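Local coordinates for protein beta-galactosidase (Marinomonas sp. ef1, PDB 6Y2K) that probably hydrolyses terminal beta-galactosidic bonds as a cold-active, hexameric enzyme of glycoside hydrolase family 42, at residues N482-Y487 against G513-L518; R525-P530 against H548-I553. All coordinates share one frame; numbering follows the deposited sequence.

Interaction 1. Residues N482-Y487 against G513-L518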
loop_
_atom_site.group_PDB
_atom_site.type_symbol
_atom_site.label_atom_id
_atom_site.label_comp_id
_atom_site.label_asym_id
_atom_site.label_seq_id
_atom_site.Cartn_x
_atom_site.Cartn_y
_atom_site.Cartn_z
ATOM N N ASN A 482 -4.484 35.374 -40.057
ATOM C CA ASN A 482 -4.575 35.327 -41.531
ATOM C C ASN A 482 -3.958 34.051 -42.102
ATOM O O ASN A 482 -4.558 33.409 -42.966
ATOM C CB ASN A 482 -3.895 36.542 -42.176
ATOM C CG ASN A 482 -4.651 37.833 -41.944
ATOM O OD1 ASN A 482 -5.881 37.847 -41.833
ATOM N ND2 ASN A 482 -3.911 38.941 -41.877
ATOM N N ARG A 483 -2.773 33.686 -41.613
ATOM C CA ARG A 483 -2.127 32.433 -42.016
ATOM C C ARG A 483 -2.972 31.203 -41.644
ATOM O O ARG A 483 -3.070 30.267 -42.431
ATOM C CB ARG A 483 -0.715 32.313 -41.430
ATOM C CG ARG A 483 0.307 33.258 -42.064
ATOM C CD ARG A 483 1.735 32.938 -41.634
ATOM N NE ARG A 483 1.960 33.236 -40.217
ATOM C CZ ARG A 483 2.201 34.445 -39.701
ATOM N NH1 ARG A 483 2.390 34.579 -38.387
ATOM N NH2 ARG A 483 2.251 35.534 -40.473
ATOM N N LEU A 484 -3.596 31.220 -40.465
ATOM C CA LEU A 484 -4.492 30.128 -40.060
ATOM C C LEU A 484 -5.735 30.057 -40.937
ATOM O O LEU A 484 -6.148 28.960 -41.319
ATOM C CB LEU A 484 -4.894 30.234 -38.585
ATOM C CG LEU A 484 -3.756 30.094 -37.559
ATOM C CD1 LEU A 484 -4.299 30.312 -36.153
ATOM C CD2 LEU A 484 -3.066 28.747 -37.664
ATOM N N ASN A 485 -6.304 31.216 -41.276
ATOM C CA ASN A 485 -7.496 31.274 -42.143
ATOM C C ASN A 485 -7.267 30.640 -43.523
ATOM O O ASN A 485 -8.165 29.996 -44.059
ATOM C CB ASN A 485 -7.980 32.726 -42.317
ATOM C CG ASN A 485 -8.599 33.303 -41.049
ATOM O OD1 ASN A 485 -9.072 32.572 -40.171
ATOM N ND2 ASN A 485 -8.603 34.631 -40.953
ATOM N N SER A 486 -6.070 30.806 -44.081
ATOM C CA SER A 486 -5.755 30.264 -45.406
ATOM C C SER A 486 -5.069 28.887 -45.377
ATOM O O SER A 486 -4.939 28.254 -46.423
ATOM C CB SER A 486 -4.897 31.262 -46.185
ATOM O OG SER A 486 -3.632 31.425 -45.569
ATOM N N TYR A 487 -4.641 28.424 -44.197
ATOM C CA TYR A 487 -3.954 27.135 -44.062
ATOM C C TYR A 487 -4.850 26.010 -44.572
ATOM O O TYR A 487 -6.039 25.955 -44.237
ATOM C CB TYR A 487 -3.539 26.902 -42.595
ATOM C CG TYR A 487 -2.913 25.560 -42.291
ATOM C CD1 TYR A 487 -1.716 25.168 -42.884
ATOM C CD2 TYR A 487 -3.514 24.685 -41.381
ATOM C CE1 TYR A 487 -1.143 23.937 -42.592
ATOM C CE2 TYR A 487 -2.951 23.457 -41.080
ATOM C CZ TYR A 487 -1.772 23.086 -41.685
ATOM O OH TYR A 487 -1.237 21.870 -41.381
ATOM N N GLY A 513 -10.731 34.293 -28.838
ATOM C CA GLY A 513 -10.253 35.550 -29.410
ATOM C C GLY A 513 -10.311 35.583 -30.932
ATOM O O GLY A 513 -11.356 35.298 -31.500
ATOM N N PRO A 514 -9.178 35.887 -31.605
ATOM C CA PRO A 514 -9.180 35.906 -33.082
ATOM C C PRO A 514 -9.525 34.571 -33.738
ATOM O O PRO A 514 -10.006 34.567 -34.867
ATOM C CB PRO A 514 -7.742 36.303 -33.438
ATOM C CG PRO A 514 -7.225 36.982 -32.230
ATOM C CD PRO A 514 -7.867 36.289 -31.070
ATOM N N LEU A 515 -9.279 33.457 -33.041
ATOM C CA LEU A 515 -9.576 32.120 -33.568
ATOM C C LEU A 515 -11.079 31.829 -33.685
ATOM O O LEU A 515 -11.465 30.932 -34.423
ATOM C CB LEU A 515 -8.924 31.040 -32.680
ATOM C CG LEU A 515 -8.797 29.621 -33.249
ATOM C CD1 LEU A 515 -7.621 29.526 -34.211
ATOM C CD2 LEU A 515 -8.638 28.596 -32.137
ATOM N N ALA A 516 -11.917 32.560 -32.953
ATOM C CA ALA A 516 -13.360 32.307 -32.938
ATOM C C ALA A 516 -14.049 32.383 -34.306
ATOM O O ALA A 516 -15.047 31.700 -34.514
ATOM C CB ALA A 516 -14.065 33.236 -31.953
ATOM N N SER A 517 -13.544 33.201 -35.225
ATOM C CA SER A 517 -14.084 33.229 -36.593
ATOM C C SER A 517 -13.845 31.900 -37.323
ATOM O O SER A 517 -14.693 31.466 -38.090
ATOM C CB SER A 517 -13.510 34.405 -37.403
ATOM O OG SER A 517 -12.096 34.323 -37.514
ATOM N N LEU A 518 -12.712 31.251 -37.054
ATOM C CA LEU A 518 -12.371 29.948 -37.651
ATOM C C LEU A 518 -13.034 28.779 -36.901
ATOM O O LEU A 518 -13.464 27.788 -37.505
ATOM C CB LEU A 518 -10.848 29.743 -37.613
ATOM C CG LEU A 518 -10.050 29.401 -38.875
ATOM C CD1 LEU A 518 -8.757 28.706 -38.472
ATOM C CD2 LEU A 518 -10.816 28.585 -39.911
HETATM O O HOH W 1 -11.649 33.066 -39.759
#

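Interaction 2. Residues R525-P530 against H548-I553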
loop_
_atom_site.group_PDB
_atom_site.type_symbol
_atom_site.label_atom_id
_atom_site.label_comp_id
_atom_site.label_asym_id
_atom_site.label_seq_id
_atom_site.Cartn_x
_atom_site.Cartn_y
_atom_site.Cartn_z
ATOM N N ARG A 525 -15.693 30.222 -18.813
ATOM C CA ARG A 525 -14.821 30.326 -17.636
ATOM C C ARG A 525 -13.898 29.113 -17.575
ATOM O O ARG A 525 -14.060 28.182 -18.363
ATOM C CB ARG A 525 -15.632 30.456 -16.341
ATOM C CG ARG A 525 -16.625 29.341 -16.063
ATOM C CD ARG A 525 -17.364 29.609 -14.755
ATOM N NE ARG A 525 -18.105 28.440 -14.294
ATOM C CZ ARG A 525 -18.744 28.350 -13.127
ATOM N NH1 ARG A 525 -18.719 29.343 -12.237
ATOM N NH2 ARG A 525 -19.401 27.232 -12.840
ATOM N N VAL A 526 -12.929 29.145 -16.655
ATOM C CA VAL A 526 -11.937 28.081 -16.498
ATOM C C VAL A 526 -12.031 27.417 -15.118
ATOM O O VAL A 526 -12.078 28.095 -14.099
ATOM C CB VAL A 526 -10.500 28.636 -16.651
ATOM C CG1 VAL A 526 -9.458 27.537 -16.454
ATOM C CG2 VAL A 526 -10.302 29.284 -18.018
ATOM N N ASP A 527 -12.030 26.087 -15.121
ATOM C CA ASP A 527 -11.893 25.245 -13.940
ATOM C C ASP A 527 -10.405 24.844 -13.888
ATOM O O ASP A 527 -9.952 24.009 -14.685
ATOM C CB ASP A 527 -12.836 24.036 -14.097
ATOM C CG ASP A 527 -12.790 23.055 -12.936
ATOM O OD1 ASP A 527 -12.570 23.464 -11.786
ATOM O OD2 ASP A 527 -13.021 21.847 -13.170
ATOM N N ALA A 528 -9.646 25.489 -12.997
ATOM C CA ALA A 528 -8.203 25.303 -12.905
ATOM C C ALA A 528 -7.917 24.372 -11.731
ATOM O O ALA A 528 -8.229 24.700 -10.582
ATOM C CB ALA A 528 -7.507 26.644 -12.742
ATOM N N LEU A 529 -7.335 23.208 -12.034
ATOM C CA LEU A 529 -7.401 22.042 -11.146
ATOM C C LEU A 529 -6.075 21.590 -10.524
ATOM O O LEU A 529 -5.017 21.672 -11.164
ATOM C CB LEU A 529 -8.005 20.857 -11.914
ATOM C CG LEU A 529 -9.489 20.948 -12.277
ATOM C CD1 LEU A 529 -9.856 19.862 -13.280
ATOM C CD2 LEU A 529 -10.385 20.871 -11.046
ATOM N N PRO A 530 -6.138 21.064 -9.277
ATOM C CA PRO A 530 -4.987 20.398 -8.700
ATOM C C PRO A 530 -4.855 18.992 -9.281
ATOM O O PRO A 530 -5.804 18.473 -9.901
ATOM C CB PRO A 530 -5.334 20.339 -7.210
ATOM C CG PRO A 530 -6.825 20.217 -7.187
ATOM C CD PRO A 530 -7.316 20.987 -8.384
ATOM N N HIS A 548 -5.618 19.401 -14.723
ATOM C CA HIS A 548 -4.983 20.734 -14.624
ATOM C C HIS A 548 -5.799 21.916 -15.128
ATOM O O HIS A 548 -5.869 22.956 -14.449
ATOM C CB HIS A 548 -3.588 20.774 -15.288
ATOM C CG HIS A 548 -2.665 19.685 -14.837
ATOM N ND1 HIS A 548 -1.653 19.194 -15.635
ATOM C CD2 HIS A 548 -2.598 18.995 -13.672
ATOM C CE1 HIS A 548 -1.006 18.245 -14.981
ATOM N NE2 HIS A 548 -1.557 18.107 -13.789
ATOM N N TRP A 549 -6.371 21.776 -16.322
ATOM C CA TRP A 549 -7.041 22.861 -17.024
ATOM C C TRP A 549 -8.288 22.318 -17.727
ATOM O O TRP A 549 -8.206 21.373 -18.498
ATOM C CB TRP A 549 -6.078 23.460 -18.046
ATOM C CG TRP A 549 -6.509 24.775 -18.578
ATOM C CD1 TRP A 549 -7.196 25.010 -19.734
ATOM C CD2 TRP A 549 -6.289 26.047 -17.975
ATOM N NE1 TRP A 549 -7.421 26.357 -19.888
ATOM C CE2 TRP A 549 -6.870 27.018 -18.822
ATOM C CE3 TRP A 549 -5.656 26.463 -16.795
ATOM C CZ2 TRP A 549 -6.831 28.390 -18.534
ATOM C CZ3 TRP A 549 -5.618 27.822 -16.503
ATOM C CH2 TRP A 549 -6.206 28.773 -17.373
ATOM N N HIS A 550 -9.430 22.936 -17.440
ATOM C CA HIS A 550 -10.744 22.393 -17.785
ATOM C C HIS A 550 -11.659 23.556 -18.168
ATOM O O HIS A 550 -12.336 24.138 -17.319
ATOM C CB HIS A 550 -11.265 21.587 -16.573
ATOM C CG HIS A 550 -12.610 20.949 -16.756
ATOM N ND1 HIS A 550 -13.490 20.784 -15.706
ATOM C CD2 HIS A 550 -13.206 20.392 -17.837
ATOM C CE1 HIS A 550 -14.582 20.177 -16.140
ATOM N NE2 HIS A 550 -14.431 19.917 -17.427
ATOM N N GLU A 551 -11.650 23.912 -19.449
ATOM C CA GLU A 551 -12.441 25.054 -19.932
ATOM C C GLU A 551 -13.911 24.699 -20.040
ATOM O O GLU A 551 -14.251 23.636 -20.554
ATOM C CB GLU A 551 -11.922 25.558 -21.283
ATOM C CG GLU A 551 -10.595 26.280 -21.166
ATOM C CD GLU A 551 -9.896 26.511 -22.486
ATOM O OE1 GLU A 551 -10.476 26.213 -23.563
ATOM O OE2 GLU A 551 -8.748 27.006 -22.432
ATOM N N GLN A 552 -14.767 25.591 -19.545
ATOM C CA GLN A 552 -16.217 25.486 -19.683
ATOM C C GLN A 552 -16.592 26.229 -20.968
ATOM O O GLN A 552 -16.436 27.457 -21.037
ATOM C CB GLN A 552 -16.913 26.113 -18.474
ATOM C CG GLN A 552 -18.435 26.059 -18.520
ATOM C CD GLN A 552 -19.076 26.770 -17.337
ATOM O OE1 GLN A 552 -18.792 26.450 -16.173
ATOM N NE2 GLN A 552 -19.949 27.717 -17.625
ATOM N N ILE A 553 -17.085 25.493 -21.968
ATOM C CA ILE A 553 -17.218 26.001 -23.341
ATOM C C ILE A 553 -18.657 25.877 -23.849
ATOM O O ILE A 553 -19.343 24.890 -23.567
ATOM C CB ILE A 553 -16.261 25.245 -24.291
ATOM C CG1 ILE A 553 -14.800 25.589 -23.960
ATOM C CG2 ILE A 553 -16.533 25.568 -25.763
ATOM C CD1 ILE A 553 -13.779 24.675 -24.611
HETATM O O HOH W 2 -6.133 17.700 -12.440
#

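Interaction 1. Residues N482-Y487 against G513-L518
Three leucines and a bridging water join the last turn of helix 478-486 to the helically coiled loop 513-518. Leu484 has CG beside its backbone N (chi1 -64°), whereas Leu515 has CG anti to the N (chi1 -164°). The two side chains cross at about a right angle and meet tip to tip, Leu484 CD1 lying 3.9 Å from Leu515 CD1. Leu518 is the most covered residue; its chi1 of -126° is close to eclipsed, which suggests some strain. In this pose Leu518 CD1 lies 4.2 Å from Leu484 CB, near the carbonyl of Leu484, while Leu518 CG comes to 3.6 Å from Asn485 OD1. The side chains of Asn485 and Leu518 run antiparallel alongside each other, so the amide oxygen faces the branch carbon. On the exposed side, a water donates to Asn485 OD1 over 2.7 Å and also bonds to Ser517 OG at 2.6 Å. The same OD1 accepts from Gln481 NE2, so two donors grip the amide oxygen one helical turn from Gln481. Inward, Leu484 packs on Leu468 of strand 467-470, while Leu515 and Leu518 touch Tyr578 and His576 of strand 576-579. The helix is the crossover between parallel neighbours 467-470 and 490-493, and the loop packs beside it.

Interaction 2. Residues R525-P530 against H548-I553
Trp549 and His550 both carry CG anti to the backbone N (chi1 -165° and -180°), and as consecutive strand residues they send their rings to opposite faces. Val526 also sets CG1 anti to its N, which lays this methyl over one face of the indole, 3.4 Å from the centroid of the six-membered ring, a CH-pi contact. Trp549 NE1 donates in the ring plane to Glu551 OE2 at 2.9 Å, fixing the ring's rotation; Tyr578 OH and Arg496 N also bind this carboxylate. An alanine at Trp549 would remove the indole beside Val526 and one of Glu551's bonds, and would probably loosen the packing here. On the opposite face of the sheet, His550 ND1 gives an almost straight bond (172°) to the anti lone pair of Asp527 OD2, 2.8 Å away; His550 NE2 bonds to Asp563, so both nitrogens are held. Arg525 NE reaches Gln552 OE1 at 2.8 Å, coming from above the amide plane. Asp527 OD1 salt-bridges Arg288 of a neighbouring subunit, and Gln552 NE2 bonds to Glu377 there. Leu529 N donates to His548 O at 2.8 Å. This is an antiparallel strand pair, with 549-555 also backbone-bonded to Gly580 and Cys582, and one face turned to the subunit interface in the domain named for trimerisation.

In the fold
Both contacts lie in the trimerisation domain, on the same side of the chain's centre, and follow each other in sequence: the loop of interaction 1 leads straight into strand 521-528 of interaction 2. Their centres are 24 Å apart and their nearest atoms about 9 Å, so they do not touch. Tyr578 of strand 576-579 links them, meeting Leu515 in interaction 1 and hydrogen-bonding Glu551 in interaction 2. Their surroundings differ: no other chain touches interaction 1, whereas interaction 2 contributes to a subunit interface of the hexamer. A glycerol, probably from the crystallisation liquor, lies about 4 Å from the Val526 side chain. The active site is expected in the separate eight-stranded barrel.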